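Local coordinates for protein RAP1B (Serratia marcescens, PDB 4AX2) that probably protects the bacterium, as an immunity (resistance) protein, against an amidase toxin delivered by its own type VI secretion system, at residues Leu40-Cys45 with Asn110-Tyr115; Pro72-Ser77 with Leu127-Pro132. All blocks are in the same frame, centred on the assembly; numbering follows the deposited sequence. Where two conformers were deposited one is given.

In the fold
After the short helix 26-29 the chain enters helix 33-49, whose segment Leu40-Cys45 meets its partner on helix 107-116; contact 1 thus closes a loop with 64 residues between its segments, sealed by a disulfide. Within that loop lies Pro72-Ser77, leading into helix 75-89, and its partner Leu127-Pro132 follows helix 118-126, so contact 2 closes a second loop of 49 residues. The segments alternate along the sequence, and the two loops cross. Contact 1 ties two helices together near the middle of the chain. Contact 2, centred about 18 Å away, joins two connecting pieces of backbone farther out.

Contact 1 (Leu40-Cys45 with Asn110-Tyr115); sequences LALSRC and NCLRLY
With the CA atoms of Leu42 and Tyr115, and of Cys45 and Cys111, nearest each other, Leu40-Cys45 and Asn110-Tyr115 run antiparallel as two helical segments, their axes 9.2 Å apart at closest approach and 165° between directions. This spacing is bridged covalently: Cys45 SG and Cys111 SG are joined at 2.0 Å. The two cysteines reach the bond differently, SG of Cys45 standing anti to its own N and SG of Cys111 beside its N, and the C-S-S-C torsion of -83° gives a left-handed disulfide close to the relaxed right-angle geometry. One turn away the side chains that meet are apolar, apart from the tyrosine hydroxyl. Leu42 CD2 sits 3.8 Å from the centroid of the Tyr115 ring, over its centre, a CH-pi contact, while Leu42 CB lies 3.6 Å from Tyr115 CD1 at the rim. With Leu42 CG anti to the backbone N (chi1 175°), the branch reaches the opposing helix, and chi2 turns CD2 to the ring and CD1 to Cys111 CB, 4.0 Å away. Flanking the disulfide, Leu114 brings CD2 to 3.8 Å from Cys45 CB and near Ala41 O. No hydrogen bond spans the segments; the phenol of Tyr115 instead bonds Glu39 on the opposing helix, whose neighbour Lys38 makes a cation-pi contact with Tyr115. Beyond the pair, Leu114 packs on Leu85, Ile86 and Tyr89 of helix 75-89, Ser43 meets Thr63 and Ala64 of helix 55-67, and Leu112 touches Ser43 of the second subunit, which places this buried seam within the helical bundle and partly in the interface with the second subunit.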
ATOM      1  N   LEU A  40       4.810   6.546   3.954  1.00 18.31           N
ATOM      2  CA  LEU A  40       4.427   7.937   3.731  1.00 18.71           C
ATOM      3  C   LEU A  40       4.196   8.169   2.234  1.00 18.56           C
ATOM      4  O   LEU A  40       3.173   8.742   1.827  1.00 18.64           O
ATOM      5  CB  LEU A  40       5.514   8.891   4.253  1.00 19.01           C
ATOM      6  CG  LEU A  40       5.299  10.396   4.081  1.00 20.05           C
ATOM      7  CD1 LEU A  40       6.127  11.151   5.116  1.00 20.22           C
ATOM      8  CD2 LEU A  40       5.659  10.876   2.674  1.00 20.92           C
ATOM      9  N   ALA A  41       5.147   7.707   1.426  1.00 17.88           N
ATOM     10  CA  ALA A  41       5.074   7.895  -0.024  1.00 17.97           C
ATOM     11  C   ALA A  41       3.829   7.249  -0.632  1.00 17.49           C
ATOM     12  O   ALA A  41       3.142   7.874  -1.432  1.00 18.18           O
ATOM     13  CB  ALA A  41       6.340   7.372  -0.709  1.00 18.72           C
ATOM     14  N   LEU A  42       3.548   6.013  -0.249  1.00 17.01           N
ATOM     15  CA  LEU A  42       2.341   5.307  -0.718  1.00 16.94           C
ATOM     16  C   LEU A  42       1.068   6.065  -0.312  1.00 17.44           C
ATOM     17  O   LEU A  42       0.193   6.326  -1.142  1.00 17.12           O
ATOM     18  CB  LEU A  42       2.346   3.885  -0.139  1.00 16.72           C
ATOM     19  CG  LEU A  42       1.102   3.026  -0.424  1.00 16.17           C
ATOM     20  CD1 LEU A  42       0.769   2.974  -1.916  1.00 15.81           C
ATOM     21  CD2 LEU A  42       1.291   1.630   0.132  1.00 16.36           C
ATOM     22  N   SER A  43       0.969   6.422   0.969  1.00 17.72           N
ATOM     23  CA  SER A  43      -0.222   7.096   1.478  1.00 18.86           C
ATOM     24  C   SER A  43      -0.458   8.420   0.754  1.00 18.32           C
ATOM     25  O   SER A  43      -1.576   8.738   0.373  1.00 18.35           O
ATOM     26  CB  SER A  43      -0.118   7.335   2.997  1.00 20.04           C
ATOM     27  OG  SER A  43       0.038   6.122   3.712  1.00 22.59           O
ATOM     28  N   ARG A  44       0.599   9.192   0.555  1.00 17.82           N
ATOM     29  CA  ARG A  44       0.462  10.463  -0.160  1.00 18.87           C
ATOM     30  C   ARG A  44       0.147  10.281  -1.643  1.00 18.29           C
ATOM     31  O   ARG A  44      -0.631  11.024  -2.202  1.00 18.34           O
ATOM     32  CB  ARG A  44       1.707  11.331   0.039  1.00 19.49           C
ATOM     33  CG  ARG A  44       1.542  12.716  -0.570  1.00 20.82           C
ATOM     34  CD  ARG A  44       2.668  13.642  -0.203  1.00 22.09           C
ATOM     35  NE  ARG A  44       2.721  13.910   1.227  1.00 22.29           N
ATOM     36  CZ  ARG A  44       3.816  14.295   1.873  1.00 22.48           C
ATOM     37  NH1 ARG A  44       4.972  14.471   1.220  1.00 22.58           N
ATOM     38  NH2 ARG A  44       3.748  14.538   3.173  1.00 22.62           N
ATOM     39  N   CYS A  45       0.709   9.254  -2.274  1.00 18.13           N
ATOM     40  CA  CYS A  45       0.358   8.938  -3.653  1.00 18.62           C
ATOM     41  C   CYS A  45      -1.147   8.669  -3.728  1.00 18.77           C
ATOM     42  O   CYS A  45      -1.847   9.214  -4.590  1.00 19.51           O
ATOM     43  CB  CYS A  45       1.164   7.725  -4.137  1.00 18.62           C
ATOM     44  SG  CYS A  45       0.966   7.317  -5.874  1.00 19.63           S
ATOM     45  N   ASN A 110      -0.451   2.416 -10.102  1.00 19.53           N
ATOM     46  CA  ASN A 110       0.680   3.360 -10.182  1.00 19.92           C
ATOM     47  C   ASN A 110       1.333   3.614  -8.824  1.00 19.13           C
ATOM     48  O   ASN A 110       2.561   3.628  -8.691  1.00 18.39           O
ATOM     49  CB  ASN A 110       0.234   4.688 -10.802  1.00 20.61           C
ATOM     50  CG  ASN A 110      -0.113   4.589 -12.284  1.00 21.83           C
ATOM     51  OD1 ASN A 110       0.264   3.653 -12.980  1.00 22.48           O
ATOM     52  ND2 ASN A 110      -0.842   5.605 -12.782  1.00 22.30           N
ATOM     53  N   CYS A 111       0.499   3.835  -7.803  1.00 18.77           N
ATOM     54  CA  CYS A 111       0.984   4.009  -6.438  1.00 18.43           C
ATOM     55  C   CYS A 111       1.687   2.752  -5.875  1.00 17.61           C
ATOM     56  O   CYS A 111       2.738   2.857  -5.214  1.00 16.79           O
ATOM     57  CB  CYS A 111      -0.167   4.504  -5.540  1.00 18.66           C
ATOM     58  SG  CYS A 111      -0.732   6.188  -5.977  1.00 19.43           S
ATOM     59  N   LEU A 112       1.143   1.568  -6.170  1.00 16.94           N
ATOM     60  CA  LEU A 112       1.803   0.326  -5.783  1.00 17.25           C
ATOM     61  C   LEU A 112       3.157   0.173  -6.508  1.00 17.44           C
ATOM     62  O   LEU A 112       4.141  -0.271  -5.910  1.00 17.42           O
ATOM     63  CB  LEU A 112       0.887  -0.866  -6.033  1.00 17.17           C
ATOM     64  CG  LEU A 112      -0.395  -0.906  -5.215  1.00 17.32           C
ATOM     65  CD1 LEU A 112      -1.226  -2.103  -5.683  1.00 18.71           C
ATOM     66  CD2 LEU A 112      -0.071  -1.035  -3.721  1.00 16.78           C
ATOM     67  N   ARG A 113       3.220   0.576  -7.779  1.00 18.78           N
ATOM     68  CA  ARG A 113       4.479   0.484  -8.547  1.00 19.16           C
ATOM     69  C   ARG A 113       5.529   1.377  -7.902  1.00 18.81           C
ATOM     70  O   ARG A 113       6.671   0.979  -7.687  1.00 18.87           O
ATOM     71  CB  ARG A 113       4.265   0.873 -10.012  1.00 20.14           C
ATOM     72  CG  ARG A 113       5.464   0.577 -10.896  1.00 21.90           C
ATOM     73  CD  ARG A 113       5.229   0.959 -12.367  1.00 22.92           C
ATOM     74  NE  ARG A 113       4.049   0.305 -12.934  1.00 23.01           N
ATOM     75  CZ  ARG A 113       2.879   0.893 -13.201  1.00 23.15           C
ATOM     76  NH1 ARG A 113       2.693   2.177 -12.994  1.00 22.69           N
ATOM     77  NH2 ARG A 113       1.865   0.164 -13.680  1.00 24.37           N
ATOM     78  N   LEU A 114       5.136   2.606  -7.612  1.00 18.75           N
ATOM     79  CA  LEU A 114       5.970   3.528  -6.824  1.00 18.13           C
ATOM     80  C   LEU A 114       6.474   2.878  -5.548  1.00 18.10           C
ATOM     81  O   LEU A 114       7.674   2.868  -5.274  1.00 17.46           O
ATOM     82  CB  LEU A 114       5.162   4.766  -6.441  1.00 17.98           C
ATOM     83  CG  LEU A 114       5.796   5.678  -5.365  1.00 17.47           C
ATOM     84  CD1 LEU A 114       7.015   6.367  -5.946  1.00 18.04           C
ATOM     85  CD2 LEU A 114       4.794   6.699  -4.876  1.00 18.16           C
ATOM     86  N   TYR A 115       5.544   2.340  -4.770  1.00 17.88           N
ATOM     87  CA  TYR A 115       5.842   1.792  -3.445  1.00 18.56           C
ATOM     88  C   TYR A 115       6.901   0.701  -3.502  1.00 19.00           C
ATOM     89  O   TYR A 115       7.690   0.580  -2.586  1.00 18.06           O
ATOM     90  CB  TYR A 115       4.546   1.260  -2.826  1.00 19.44           C
ATOM     91  CG  TYR A 115       4.660   0.625  -1.472  1.00 20.83           C
ATOM     92  CD1 TYR A 115       4.974   1.374  -0.343  1.00 21.15           C
ATOM     93  CD2 TYR A 115       4.385  -0.725  -1.307  1.00 24.00           C
ATOM     94  CE1 TYR A 115       5.034   0.799   0.907  1.00 22.23           C
ATOM     95  CE2 TYR A 115       4.444  -1.314  -0.068  1.00 26.37           C
ATOM     96  CZ  TYR A 115       4.776  -0.545   1.044  1.00 25.98           C
ATOM     97  OH  TYR A 115       4.829  -1.145   2.275  1.00 29.17           O
TER

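Contact 2 (Pro72-Ser77 with Leu127-Pro132)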
ATOM      1  N   PRO A  72      13.206   9.847  11.972  1.00 23.63           N
ATOM      2  CA  PRO A  72      14.041  11.045  11.885  1.00 25.31           C
ATOM      3  C   PRO A  72      14.194  11.487  10.414  1.00 26.03           C
ATOM      4  O   PRO A  72      15.266  11.383   9.816  1.00 24.85           O
ATOM      5  CB  PRO A  72      15.358  10.593  12.514  1.00 25.12           C
ATOM      6  CG  PRO A  72      15.443   9.153  12.179  1.00 24.50           C
ATOM      7  CD  PRO A  72      14.013   8.634  12.161  1.00 23.57           C
ATOM      8  N   PHE A  73      13.078  11.954   9.865  1.00 27.19           N
ATOM      9  CA  PHE A  73      12.906  12.254   8.447  1.00 28.16           C
ATOM     10  C   PHE A  73      13.481  13.630   8.132  1.00 31.34           C
ATOM     11  O   PHE A  73      13.389  14.563   8.945  1.00 31.26           O
ATOM     12  CB  PHE A  73      11.402  12.252   8.160  1.00 27.14           C
ATOM     13  CG  PHE A  73      11.033  12.446   6.722  1.00 26.73           C
ATOM     14  CD1 PHE A  73      11.475  11.563   5.745  1.00 26.55           C
ATOM     15  CD2 PHE A  73      10.198  13.488   6.351  1.00 28.25           C
ATOM     16  CE1 PHE A  73      11.091  11.720   4.424  1.00 26.94           C
ATOM     17  CE2 PHE A  73       9.824  13.668   5.024  1.00 28.83           C
ATOM     18  CZ  PHE A  73      10.284  12.790   4.054  1.00 27.42           C
ATOM     19  N   ASP A  74      14.038  13.784   6.941  1.00 34.46           N
ATOM     20  CA  ASP A  74      14.611  15.078   6.552  1.00 39.54           C
ATOM     21  C   ASP A  74      13.500  15.877   5.848  1.00 40.26           C
ATOM     22  O   ASP A  74      13.294  15.760   4.646  1.00 39.32           O
ATOM     23  CB  ASP A  74      15.865  14.828   5.696  0.70 42.09           C
ATOM     24  CG  ASP A  74      16.955  14.008   6.457  0.70 45.07           C
ATOM     25  OD1 ASP A  74      16.875  13.876   7.708  0.70 45.71           O
ATOM     26  OD2 ASP A  74      17.893  13.492   5.805  0.70 48.95           O
ATOM     27  N   ILE A  75      12.754  16.653   6.624  1.00 43.65           N
ATOM     28  CA  ILE A  75      11.502  17.218   6.118  1.00 48.57           C
ATOM     29  C   ILE A  75      11.760  18.312   5.073  1.00 50.77           C
ATOM     30  O   ILE A  75      11.093  18.357   4.029  1.00 49.83           O
ATOM     31  CB  ILE A  75      10.608  17.765   7.261  1.00 51.42           C
ATOM     32  CG1 ILE A  75       9.192  18.069   6.751  1.00 52.93           C
ATOM     33  CG2 ILE A  75      11.209  19.027   7.870  1.00 54.19           C
ATOM     34  CD1 ILE A  75       8.565  16.960   5.941  1.00 51.89           C
ATOM     35  N   GLU A  76      12.758  19.152   5.348  1.00 50.26           N
ATOM     36  CA  GLU A  76      12.985  20.364   4.558  1.00 51.17           C
ATOM     37  C   GLU A  76      13.297  20.011   3.107  1.00 48.34           C
ATOM     38  O   GLU A  76      12.786  20.666   2.192  1.00 50.06           O
ATOM     39  CB  GLU A  76      14.121  21.202   5.160  0.60 54.43           C
ATOM     40  CG  GLU A  76      14.279  22.595   4.552  0.60 57.10           C
ATOM     41  CD  GLU A  76      15.057  22.604   3.243  0.60 58.17           C
ATOM     42  OE1 GLU A  76      16.220  22.144   3.230  0.60 59.73           O
ATOM     43  OE2 GLU A  76      14.503  23.079   2.226  0.60 59.52           O
ATOM     44  N   SER A  77      14.121  18.982   2.897  1.00 43.92           N
ATOM     45  CA  SER A  77      14.409  18.488   1.547  1.00 42.20           C
ATOM     46  C   SER A  77      13.513  17.310   1.149  1.00 38.33           C
ATOM     47  O   SER A  77      13.175  17.168  -0.027  1.00 35.54           O
ATOM     48  CB  SER A  77      15.880  18.067   1.417  1.00 43.98           C
ATOM     49  OG  SER A  77      16.050  16.673   1.663  1.00 45.58           O
ATOM     50  N   LEU A 127      16.770   9.715   2.968  1.00 25.20           N
ATOM     51  CA  LEU A 127      16.025  10.759   3.681  1.00 25.73           C
ATOM     52  C   LEU A 127      15.925  10.559   5.199  1.00 26.13           C
ATOM     53  O   LEU A 127      15.163  11.282   5.876  1.00 27.88           O
ATOM     54  CB  LEU A 127      14.612  10.879   3.081  1.00 23.90           C
ATOM     55  CG  LEU A 127      14.578  11.305   1.603  1.00 23.75           C
ATOM     56  CD1 LEU A 127      13.150  11.414   1.108  1.00 22.49           C
ATOM     57  CD2 LEU A 127      15.350  12.609   1.369  1.00 26.11           C
ATOM     58  N   ILE A 128      16.642   9.558   5.713  1.00 26.59           N
ATOM     59  CA  ILE A 128      16.636   9.223   7.141  1.00 26.73           C
ATOM     60  C   ILE A 128      17.967   9.626   7.770  1.00 27.45           C
ATOM     61  O   ILE A 128      19.036   9.240   7.279  1.00 27.95           O
ATOM     62  CB  ILE A 128      16.356   7.720   7.381  1.00 26.43           C
ATOM     63  CG1 ILE A 128      14.919   7.376   6.949  1.00 25.86           C
ATOM     64  CG2 ILE A 128      16.567   7.339   8.849  1.00 27.36           C
ATOM     65  CD1 ILE A 128      13.829   8.196   7.632  1.00 24.95           C
ATOM     66  N   ALA A 129      17.891  10.440   8.822  1.00 27.52           N
ATOM     67  CA  ALA A 129      19.077  10.765   9.628  1.00 29.34           C
ATOM     68  C   ALA A 129      19.543   9.509  10.350  1.00 29.91           C
ATOM     69  O   ALA A 129      18.726   8.706  10.812  1.00 29.86           O
ATOM     70  CB  ALA A 129      18.775  11.879  10.629  1.00 29.54           C
ATOM     71  N   GLY A 130      20.857   9.330  10.440  1.00 32.37           N
ATOM     72  CA  GLY A 130      21.424   8.096  10.965  1.00 32.99           C
ATOM     73  C   GLY A 130      21.161   6.851  10.128  1.00 32.63           C
ATOM     74  O   GLY A 130      20.862   6.928   8.922  1.00 33.82           O
ATOM     75  N   ASN A 131      21.281   5.695  10.781  1.00 31.79           N
ATOM     76  CA  ASN A 131      21.118   4.385  10.147  1.00 32.01           C
ATOM     77  C   ASN A 131      19.665   4.199   9.742  1.00 29.63           C
ATOM     78  O   ASN A 131      18.791   4.182  10.603  1.00 27.48           O
ATOM     79  CB  ASN A 131      21.494   3.283  11.146  1.00 33.31           C
ATOM     80  CG  ASN A 131      21.515   1.896  10.534  1.00 34.09           C
ATOM     81  OD1 ASN A 131      20.945   1.644   9.471  1.00 33.11           O
ATOM     82  ND2 ASN A 131      22.200   0.972  11.220  1.00 36.48           N
ATOM     83  N   PRO A 132      19.398   4.024   8.435  1.00 29.22           N
ATOM     84  CA  PRO A 132      17.996   3.899   8.053  1.00 27.90           C
ATOM     85  C   PRO A 132      17.353   2.553   8.396  1.00 27.63           C
ATOM     86  O   PRO A 132      16.150   2.399   8.189  1.00 26.48           O
ATOM     87  CB  PRO A 132      18.032   4.096   6.533  1.00 27.76           C
ATOM     88  CG  PRO A 132      19.368   3.598   6.132  1.00 30.00           C
ATOM     89  CD  PRO A 132      20.291   3.995   7.260  1.00 30.07           C
TER
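The Phe73 ring lies alongside the Leu127 side chain, both pointing the same way, with Phe73 CE1 3.9 Å from Leu127 CB and Phe73 CE1 also 3.9 Å from Leu127 CD1. This overlap depends on the first torsion of Phe73: its CB leaves the backbone away from the other segment, but with CG trans to N (chi1 -176°) the CD1-CE1 side of the ring is brought back beside the leucine. The backbones are matched antiparallel, Pro72 with Ala129, Phe73 with Ile128 and Asp74 with Leu127. Phe73 and Ile128 form a single beta bridge, their CA atoms 5.0 Å apart, and theirs is a non-hydrogen-bonded pair framed by two bonds. On one side Ala129 N donates to Pro72 O at 3.0 Å, nearly straight at 170°. On the other Asp74 N donates to Leu127 O at 2.9 Å, more bent at 141°. That second carbonyl also receives a CA-H...O contact, Phe73 CA lying 3.6 Å from Leu127 O, which places two donors of the opposite segment around one oxygen. The proline adds a second apolar patch: Pro72 CG is 4.0 Å from Ile128 CG2, the side chains crossing at a slant, and Pro72 CB is 4.1 Å from Ala129 CB. Tyr33 and Val37 of helix 33-49 carry the patch further, both touching Ile128. The geometry implies a pairing set by peptide groups, in a mainly helical protein: no side chain gives or takes a hydrogen bond across the contact, so the two backbone bonds fix the register, and together with the apolar overlaps they join the entry to helix 75-89 with the exit from helix 118-126.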